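PDB 5YJE: protein HIRA from Homo sapiens, which cooperates with ASF1A in replication-independent chromatin assembly and is required for the periodic repression of histone gene transcription during the cell cycle. Local coordinates for residues B[268-273]-B[305-310]; B[278-283]-B[294-299]; B[214-219]-B[246-251]. All blocks are in the same frame, centred on the assembly; numbering follows the deposited sequence.

Contact 1 of 3, residues B[268-273]-B[305-310]; sequences VQQETT and VNEGFE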
loop_
_atom_site.group_PDB
_atom_site.type_symbol
_atom_site.label_atom_id
_atom_site.label_comp_id
_atom_site.label_asym_id
_atom_site.label_seq_id
_atom_site.Cartn_x
_atom_site.Cartn_y
_atom_site.Cartn_z
ATOM N N VAL B 268 -2.681 42.384 0.005
ATOM C CA VAL B 268 -2.941 41.411 -1.040
ATOM C C VAL B 268 -1.627 40.886 -1.611
ATOM O O VAL B 268 -1.497 39.693 -1.905
ATOM C CB VAL B 268 -3.835 42.038 -2.127
ATOM C CG1 VAL B 268 -4.097 41.066 -3.242
ATOM C CG2 VAL B 268 -5.165 42.529 -1.527
ATOM N N GLN B 269 -0.625 41.755 -1.753
ATOM C CA GLN B 269 0.664 41.287 -2.250
ATOM C C GLN B 269 1.367 40.436 -1.206
ATOM O O GLN B 269 2.074 39.483 -1.555
ATOM C CB GLN B 269 1.555 42.461 -2.683
ATOM C CG GLN B 269 2.869 42.070 -3.397
ATOM C CD GLN B 269 3.422 43.178 -4.291
ATOM O OE1 GLN B 269 3.180 44.363 -4.065
ATOM N NE2 GLN B 269 4.177 42.793 -5.302
ATOM N N GLN B 270 1.190 40.753 0.078
ATOM C CA GLN B 270 1.703 39.843 1.094
ATOM C C GLN B 270 1.024 38.479 1.010
ATOM O O GLN B 270 1.676 37.446 1.177
ATOM C CB GLN B 270 1.528 40.422 2.486
ATOM C CG GLN B 270 2.377 41.664 2.770
ATOM C CD GLN B 270 2.116 42.175 4.179
ATOM O OE1 GLN B 270 0.975 42.454 4.535
ATOM N NE2 GLN B 270 3.161 42.255 4.996
ATOM N N GLU B 271 -0.283 38.449 0.772
ATOM C CA GLU B 271 -0.960 37.160 0.807
ATOM C C GLU B 271 -0.593 36.340 -0.420
ATOM O O GLU B 271 -0.412 35.122 -0.325
ATOM C CB GLU B 271 -2.476 37.343 0.943
ATOM C CG GLU B 271 -2.859 38.081 2.245
ATOM C CD GLU B 271 -4.199 37.670 2.857
ATOM O OE1 GLU B 271 -5.008 36.942 2.224
ATOM O OE2 GLU B 271 -4.441 38.087 4.010
ATOM N N THR B 272 -0.429 36.997 -1.571
ATOM C CA THR B 272 0.045 36.271 -2.742
ATOM C C THR B 272 1.476 35.799 -2.548
ATOM O O THR B 272 1.815 34.679 -2.937
ATOM C CB THR B 272 -0.080 37.115 -4.005
ATOM O OG1 THR B 272 0.781 38.247 -3.901
ATOM C CG2 THR B 272 -1.512 37.569 -4.218
ATOM N N THR B 273 2.311 36.613 -1.905
ATOM C CA THR B 273 3.691 36.209 -1.660
ATOM C C THR B 273 3.748 35.000 -0.728
ATOM O O THR B 273 4.499 34.047 -0.979
ATOM C CB THR B 273 4.491 37.387 -1.089
ATOM O OG1 THR B 273 4.549 38.422 -2.069
ATOM C CG2 THR B 273 5.917 36.982 -0.741
ATOM N N VAL B 305 9.582 36.059 9.021
ATOM C CA VAL B 305 10.234 36.941 9.982
ATOM C C VAL B 305 10.115 38.401 9.542
ATOM O O VAL B 305 9.735 39.272 10.335
ATOM C CB VAL B 305 11.702 36.520 10.183
ATOM C CG1 VAL B 305 12.488 37.634 10.842
ATOM C CG2 VAL B 305 11.781 35.243 11.022
ATOM N N ASN B 306 10.421 38.684 8.268
ATOM C CA ASN B 306 10.447 40.064 7.782
ATOM C C ASN B 306 9.092 40.745 7.952
ATOM O O ASN B 306 9.013 41.875 8.449
ATOM C CB ASN B 306 10.877 40.103 6.311
ATOM C CG ASN B 306 12.355 39.817 6.128
ATOM O OD1 ASN B 306 13.117 39.842 7.099
ATOM N ND2 ASN B 306 12.775 39.541 4.879
ATOM N N GLU B 307 8.015 40.076 7.533
ATOM C CA GLU B 307 6.669 40.630 7.599
ATOM C C GLU B 307 5.983 40.389 8.931
ATOM O O GLU B 307 4.850 40.848 9.106
ATOM C CB GLU B 307 5.804 40.048 6.487
ATOM C CG GLU B 307 6.441 40.109 5.135
ATOM C CD GLU B 307 6.668 41.524 4.682
ATOM O OE1 GLU B 307 7.821 41.851 4.341
ATOM O OE2 GLU B 307 5.696 42.311 4.694
ATOM N N GLY B 308 6.627 39.666 9.849
ATOM C CA GLY B 308 6.094 39.411 11.170
ATOM C C GLY B 308 4.915 38.461 11.213
ATOM O O GLY B 308 3.924 38.751 11.889
ATOM N N PHE B 309 5.003 37.323 10.516
ATOM C CA PHE B 309 3.938 36.315 10.545
ATOM C C PHE B 309 4.170 35.399 11.743
ATOM O O PHE B 309 4.801 34.344 11.649
ATOM C CB PHE B 309 3.879 35.548 9.233
ATOM C CG PHE B 309 3.247 36.324 8.118
ATOM C CD1 PHE B 309 1.870 36.336 7.965
ATOM C CD2 PHE B 309 4.022 37.054 7.233
ATOM C CE1 PHE B 309 1.282 37.064 6.947
ATOM C CE2 PHE B 309 3.436 37.779 6.213
ATOM C CZ PHE B 309 2.072 37.789 6.066
ATOM N N GLU B 310 3.614 35.817 12.882
ATOM C CA GLU B 310 3.908 35.212 14.179
ATOM C C GLU B 310 3.462 33.754 14.246
ATOM O O GLU B 310 4.260 32.854 14.542
ATOM C CB GLU B 310 3.221 36.047 15.268
ATOM C CG GLU B 310 1.923 36.688 14.742
ATOM C CD GLU B 310 1.173 37.536 15.757
ATOM O OE1 GLU B 310 0.122 38.122 15.374
ATOM O OE2 GLU B 310 1.617 37.619 16.934
#
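Gln-270 NE2 donates to Glu-307 OE2 over 2.6 Å, a short bond whose N-H...O angle of 148° shows it to be moderately bent. The carboxylate oxygen lies close to the amide plane and accepts through its anti lone pair, on the side away from its sister oxygen, while the carboxylate and amide planes stand 90° apart. Gln-270 reaches its partner by running extended beyond CG; Glu-307 instead folds at CG (chi2 -64°), which turns its carboxylate toward the amide. Next to this bond the ring of Phe-309 meets Gln-270 through its rim: Phe-309 CZ lies 4.5 Å from Gln-270 CB, near the ring plane, so the contact is edgewise and loose. The two ends that meet here belong to the antiparallel helical hairpin of 266-286 and 290-307, in the C-terminal part of HIRA. Gly-308, with positive phi and two bonds back into the last turn, closes the second helix in a Schellman motif, and Phe-309 then takes the N-cap position of the next helix. Tyr-303 lies against both Gln-270 and Phe-309. Within 268-273, Gln-269 O receives three donors, Thr-273 N at 2.9 Å, Thr-273 OG1 at 2.7 Å and Thr-272 OG1 at 3.0 Å. Thr-272, on a face of the helix turned from 305-310, packs on Leu-76 of the second subunit.

Contact 2 of 3, residues B[278-283]-B[294-299]; sequences ENQVAA and RHWLLV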
loop_
_atom_site.group_PDB
_atom_site.type_symbol
_atom_site.label_atom_id
_atom_site.label_comp_id
_atom_site.label_asym_id
_atom_site.label_seq_id
_atom_site.Cartn_x
_atom_site.Cartn_y
_atom_site.Cartn_z
ATOM N N GLU B 278 4.657 29.263 0.101
ATOM C CA GLU B 278 4.138 28.008 0.632
ATOM C C GLU B 278 3.966 26.970 -0.480
ATOM O O GLU B 278 4.246 25.790 -0.282
ATOM C CB GLU B 278 2.819 28.263 1.372
ATOM C CG GLU B 278 2.992 28.959 2.716
ATOM C CD GLU B 278 1.676 29.474 3.345
ATOM O OE1 GLU B 278 1.756 30.139 4.399
ATOM O OE2 GLU B 278 0.566 29.216 2.803
ATOM N N ASN B 279 3.498 27.400 -1.648
ATOM C CA ASN B 279 3.415 26.533 -2.815
ATOM C C ASN B 279 4.783 25.969 -3.184
ATOM O O ASN B 279 4.911 24.777 -3.460
ATOM C CB ASN B 279 2.835 27.302 -4.003
ATOM C CG ASN B 279 1.312 27.389 -3.969
ATOM O OD1 ASN B 279 0.644 26.533 -3.388
ATOM N ND2 ASN B 279 0.757 28.427 -4.608
ATOM N N GLN B 280 5.815 26.818 -3.197
ATOM C CA GLN B 280 7.173 26.369 -3.516
ATOM C C GLN B 280 7.669 25.338 -2.514
ATOM O O GLN B 280 8.225 24.301 -2.897
ATOM C CB GLN B 280 8.135 27.561 -3.549
ATOM C CG GLN B 280 7.934 28.514 -4.701
ATOM C CD GLN B 280 8.028 27.803 -6.041
ATOM O OE1 GLN B 280 7.063 27.189 -6.487
ATOM N NE2 GLN B 280 9.197 27.879 -6.687
ATOM N N VAL B 281 7.497 25.624 -1.220
ATOM C CA VAL B 281 7.937 24.702 -0.175
ATOM C C VAL B 281 7.222 23.359 -0.326
ATOM O O VAL B 281 7.849 22.290 -0.351
ATOM C CB VAL B 281 7.701 25.334 1.216
ATOM C CG1 VAL B 281 8.014 24.364 2.354
ATOM C CG2 VAL B 281 8.517 26.624 1.379
ATOM N N ALA B 282 5.893 23.408 -0.454
ATOM C CA ALA B 282 5.105 22.200 -0.606
ATOM C C ALA B 282 5.501 21.437 -1.869
ATOM O O ALA B 282 5.555 20.206 -1.871
ATOM C CB ALA B 282 3.623 22.559 -0.645
ATOM N N ALA B 283 5.762 22.156 -2.955
ATOM C CA ALA B 283 6.106 21.511 -4.205
ATOM C C ALA B 283 7.433 20.794 -4.066
ATOM O O ALA B 283 7.599 19.671 -4.561
ATOM C CB ALA B 283 6.150 22.542 -5.332
ATOM N N ARG B 294 14.981 22.601 1.368
ATOM C CA ARG B 294 15.696 23.415 2.342
ATOM C C ARG B 294 15.797 24.867 1.879
ATOM O O ARG B 294 15.572 25.796 2.664
ATOM C CB ARG B 294 17.081 22.828 2.592
ATOM C CG ARG B 294 17.970 23.707 3.443
ATOM C CD ARG B 294 19.339 23.090 3.690
ATOM N NE ARG B 294 20.226 24.076 4.288
ATOM C CZ ARG B 294 20.837 25.032 3.596
ATOM N NH1 ARG B 294 20.663 25.116 2.278
ATOM N NH2 ARG B 294 21.620 25.901 4.220
ATOM N N HIS B 295 16.109 25.078 0.602
ATOM C CA HIS B 295 16.218 26.430 0.075
ATOM C C HIS B 295 14.913 27.207 0.251
ATOM O O HIS B 295 14.900 28.310 0.816
ATOM C CB HIS B 295 16.610 26.374 -1.399
ATOM C CG HIS B 295 16.515 27.699 -2.083
ATOM N ND1 HIS B 295 17.343 28.754 -1.765
ATOM C CD2 HIS B 295 15.672 28.154 -3.039
ATOM C CE1 HIS B 295 17.032 29.795 -2.516
ATOM N NE2 HIS B 295 16.022 29.458 -3.298
ATOM N N TRP B 296 13.803 26.644 -0.233
ATOM C CA TRP B 296 12.538 27.365 -0.178
ATOM C C TRP B 296 12.008 27.500 1.246
ATOM O O TRP B 296 11.366 28.507 1.568
ATOM C CB TRP B 296 11.516 26.682 -1.076
ATOM C CG TRP B 296 11.796 26.939 -2.488
ATOM C CD1 TRP B 296 12.267 26.057 -3.399
ATOM C CD2 TRP B 296 11.646 28.190 -3.174
ATOM N NE1 TRP B 296 12.410 26.668 -4.618
ATOM C CE2 TRP B 296 12.038 27.980 -4.507
ATOM C CE3 TRP B 296 11.212 29.470 -2.785
ATOM C CZ2 TRP B 296 12.014 28.991 -5.459
ATOM C CZ3 TRP B 296 11.183 30.471 -3.724
ATOM C CH2 TRP B 296 11.575 30.230 -5.051
ATOM N N LEU B 297 12.248 26.512 2.105
ATOM C CA LEU B 297 11.875 26.667 3.502
ATOM C C LEU B 297 12.622 27.832 4.123
ATOM O O LEU B 297 12.059 28.579 4.932
ATOM C CB LEU B 297 12.152 25.387 4.284
ATOM C CG LEU B 297 11.863 25.462 5.790
ATOM C CD1 LEU B 297 10.353 25.559 6.058
ATOM C CD2 LEU B 297 12.488 24.284 6.566
ATOM N N LEU B 298 13.885 28.024 3.735
ATOM C CA LEU B 298 14.665 29.093 4.345
ATOM C C LEU B 298 14.246 30.473 3.830
ATOM O O LEU B 298 14.172 31.438 4.605
ATOM C CB LEU B 298 16.150 28.877 4.097
ATOM C CG LEU B 298 16.556 27.618 4.905
ATOM C CD1 LEU B 298 18.051 27.230 4.803
ATOM C CD2 LEU B 298 16.036 27.681 6.367
ATOM N N VAL B 299 13.933 30.588 2.536
ATOM C CA VAL B 299 13.347 31.827 2.027
ATOM C C VAL B 299 12.021 32.107 2.731
ATOM O O VAL B 299 11.746 33.234 3.156
ATOM C CB VAL B 299 13.174 31.728 0.503
ATOM C CG1 VAL B 299 12.394 32.917 -0.005
ATOM C CG2 VAL B 299 14.531 31.589 -0.188
#
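Trp-296 is where 294-299 first meets the neighbouring helix, Gln-280 crossing one face of its indole. Gln-280 CG sits 3.8 Å from the centroid of the six-membered ring and only 6° off its normal, a CH-pi contact over the face. Gln-280 is bent at CG, which carries the amide along the same face until NE2 is 3.3 Å from Trp-296 CZ2, with the amide plane steep to the indole at 79°. The opposite face of Trp-296 is covered by His-295 CD2. At its backbone end, Trp-296 O lies 3.4 Å from Val-281 CG2, and the same methyl is 3.9 Å from Trp-296 CB. Leu-297 follows, and its N is 3.8 Å from Val-281 CG2. Further on, Leu-298 turns away to Leu-348 of helix 341-353, and Val-299 packs on Leu-277. The segment axes approach to 8.5 Å, at 155° between their directions. Gln-280 OE1 accepts a hydrogen bond from Gln-248 NE2, and Leu-244 adds apolar cover to both Gln-280 and Trp-296. Between the two segments cohesion therefore rests on dispersion and CH-pi contact, while the polar end of Gln-280 is tied to a third part of the chain.

Contact 3 of 3, residues B[214-219]-B[246-251]; sequences LVSDKQ and IIQGRT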
loop_
_atom_site.group_PDB
_atom_site.type_symbol
_atom_site.label_atom_id
_atom_site.label_comp_id
_atom_site.label_asym_id
_atom_site.label_seq_id
_atom_site.Cartn_x
_atom_site.Cartn_y
_atom_site.Cartn_z
ATOM N N LEU B 214 -0.347 19.010 -8.166
ATOM C CA LEU B 214 0.027 20.172 -8.964
ATOM C C LEU B 214 1.195 20.886 -8.299
ATOM O O LEU B 214 1.031 21.521 -7.257
ATOM C CB LEU B 214 -1.164 21.111 -9.108
ATOM C CG LEU B 214 -0.902 22.316 -9.995
ATOM C CD1 LEU B 214 -0.807 21.876 -11.470
ATOM C CD2 LEU B 214 -1.993 23.350 -9.775
ATOM N N VAL B 215 2.376 20.801 -8.904
ATOM C CA VAL B 215 3.586 21.392 -8.348
ATOM C C VAL B 215 4.049 22.594 -9.139
ATOM O O VAL B 215 5.069 23.195 -8.791
ATOM C CB VAL B 215 4.721 20.352 -8.263
ATOM C CG1 VAL B 215 4.289 19.214 -7.389
ATOM C CG2 VAL B 215 5.091 19.834 -9.670
ATOM N N SER B 216 3.361 22.940 -10.218
ATOM C CA SER B 216 3.736 24.075 -11.042
ATOM C C SER B 216 2.592 24.381 -11.995
ATOM O O SER B 216 1.864 23.478 -12.425
ATOM C CB SER B 216 5.024 23.801 -11.826
ATOM O OG SER B 216 5.243 24.833 -12.777
ATOM N N ASP B 217 2.451 25.666 -12.318
ATOM C CA ASP B 217 1.339 26.136 -13.142
ATOM C C ASP B 217 1.694 27.542 -13.639
ATOM O O ASP B 217 1.421 28.526 -12.956
ATOM C CB ASP B 217 0.048 26.115 -12.345
ATOM C CG ASP B 217 -1.130 26.690 -13.103
ATOM O OD1 ASP B 217 -0.988 27.019 -14.300
ATOM O OD2 ASP B 217 -2.219 26.789 -12.493
ATOM N N LYS B 218 2.280 27.618 -14.838
ATOM C CA LYS B 218 2.802 28.898 -15.330
ATOM C C LYS B 218 1.701 29.951 -15.498
ATOM O O LYS B 218 1.907 31.120 -15.167
ATOM C CB LYS B 218 3.554 28.697 -16.648
ATOM C CG LYS B 218 4.792 27.811 -16.513
ATOM N N GLN B 219 0.517 29.554 -15.971
ATOM C CA GLN B 219 -0.576 30.505 -16.172
ATOM C C GLN B 219 -1.051 31.125 -14.856
ATOM O O GLN B 219 -1.142 32.354 -14.736
ATOM C CB GLN B 219 -1.744 29.819 -16.882
ATOM N N ILE B 246 13.745 22.738 -12.638
ATOM C CA ILE B 246 13.609 22.298 -14.025
ATOM C C ILE B 246 12.154 22.384 -14.479
ATOM O O ILE B 246 11.864 22.938 -15.547
ATOM C CB ILE B 246 14.198 20.883 -14.210
ATOM C CG1 ILE B 246 15.735 20.939 -14.209
ATOM C CG2 ILE B 246 13.700 20.243 -15.510
ATOM C CD1 ILE B 246 16.411 19.687 -13.681
ATOM N N ILE B 247 11.221 21.868 -13.666
ATOM C CA ILE B 247 9.803 21.836 -14.043
ATOM C C ILE B 247 9.253 23.233 -14.280
ATOM O O ILE B 247 8.472 23.452 -15.213
ATOM C CB ILE B 247 8.974 21.084 -12.986
ATOM C CG1 ILE B 247 9.278 19.598 -12.980
ATOM C CG2 ILE B 247 7.535 21.326 -13.160
ATOM C CD1 ILE B 247 10.327 19.222 -12.040
ATOM N N GLN B 248 9.606 24.178 -13.423
ATOM C CA GLN B 248 9.269 25.566 -13.653
ATOM C C GLN B 248 10.273 26.189 -14.617
ATOM O O GLN B 248 11.339 25.638 -14.891
ATOM C CB GLN B 248 9.218 26.296 -12.312
ATOM C CG GLN B 248 8.281 25.592 -11.347
ATOM C CD GLN B 248 8.363 26.113 -9.937
ATOM O OE1 GLN B 248 9.370 26.696 -9.542
ATOM N NE2 GLN B 248 7.313 25.877 -9.154
ATOM N N GLY B 249 9.928 27.340 -15.169
ATOM C CA GLY B 249 10.821 27.894 -16.169
ATOM C C GLY B 249 11.998 28.632 -15.568
ATOM O O GLY B 249 12.607 29.475 -16.233
ATOM N N ARG B 250 12.344 28.309 -14.320
ATOM C CA ARG B 250 13.108 29.201 -13.442
ATOM C C ARG B 250 14.480 28.610 -13.110
ATOM O O ARG B 250 14.683 28.064 -12.020
ATOM C CB ARG B 250 12.271 29.502 -12.130
ATOM N N THR B 251 15.426 28.736 -14.052
ATOM C CA THR B 251 16.847 28.523 -13.765
ATOM C C THR B 251 17.710 29.435 -14.639
ATOM O O THR B 251 18.928 29.530 -14.438
ATOM C CB THR B 251 17.267 27.061 -13.982
ATOM O OG1 THR B 251 16.299 26.191 -13.496
ATOM C CG2 THR B 251 18.548 26.761 -13.278
#
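Ser-216 and Gln-248 form the centre of this contact, their CA atoms 6.3 Å apart. Ser-216 OG lies 3.4 Å from Gln-248 CG, and Ser-216 CB is 3.7 Å from the same carbon, so the hydroxymethyl group rests against the aliphatic part of the glutamine. Beside it, Ile-247 brings its CG2 methyl to 3.8 Å from Ser-216 CB. The methyl stands anti to the backbone N of Ile-247, whereas CG1, beside that nitrogen (chi1 -69°), takes the other branch away from the serine. Gln-248 leaves its backbone at an angle to the strand but continues extended past CG (chi2 170°), and this brings the amide back: Gln-248 NE2 comes within 3.5 Å of Val-215 O. That distance is a polar approach without a hydrogen bond; the partner of the amide nitrogen is Gln-280 of helix 266-286. Ser-216 belongs to a classic beta bulge, which probably helps to turn it toward the helix end; in it Val-215 and Ser-216 both face Ala-202 and both share backbone hydrogen bonds with it. The bulge lies in the last strand of a four-stranded antiparallel meander, strands 184-187, 193-196, 201-206 and 211-217, an arrangement like a blade of the beta-propeller clan to which the family belongs. Ile-247, the last helical residue of 243-247, is set over this sheet by Ala-202, Val-194 and Asn-196, and Gln-248 is the first residue to leave helical geometry. Val-215 in turn packs on Ala-283 and Thr-286 near the end of helix 266-286. At the outer edge of the strand, Leu-214 makes backbone hydrogen bonds to the second subunit and packs on its Met-114.

From contact 3 to contact 1 the chain passes from sheet to helices, the centres of contacts 1 and 2 lying about 14 Å apart, those of contacts 2 and 3 also about 14 Å, and those of contacts 1 and 3 about 22 Å. Contacts 1 and 2 sample the same helix pair, 266-286 with 290-307, without touching: their nearest atoms are about 5 Å apart. Contacts 2 and 3 do touch, through the amide-amide bond, 3.0 Å from Gln-248 NE2 to Gln-280 OE1, and through Ala-283 CB, 3.7 Å from Val-215 O. All three reach the second subunit, placing them beside a subunit interface of the three-chain assembly.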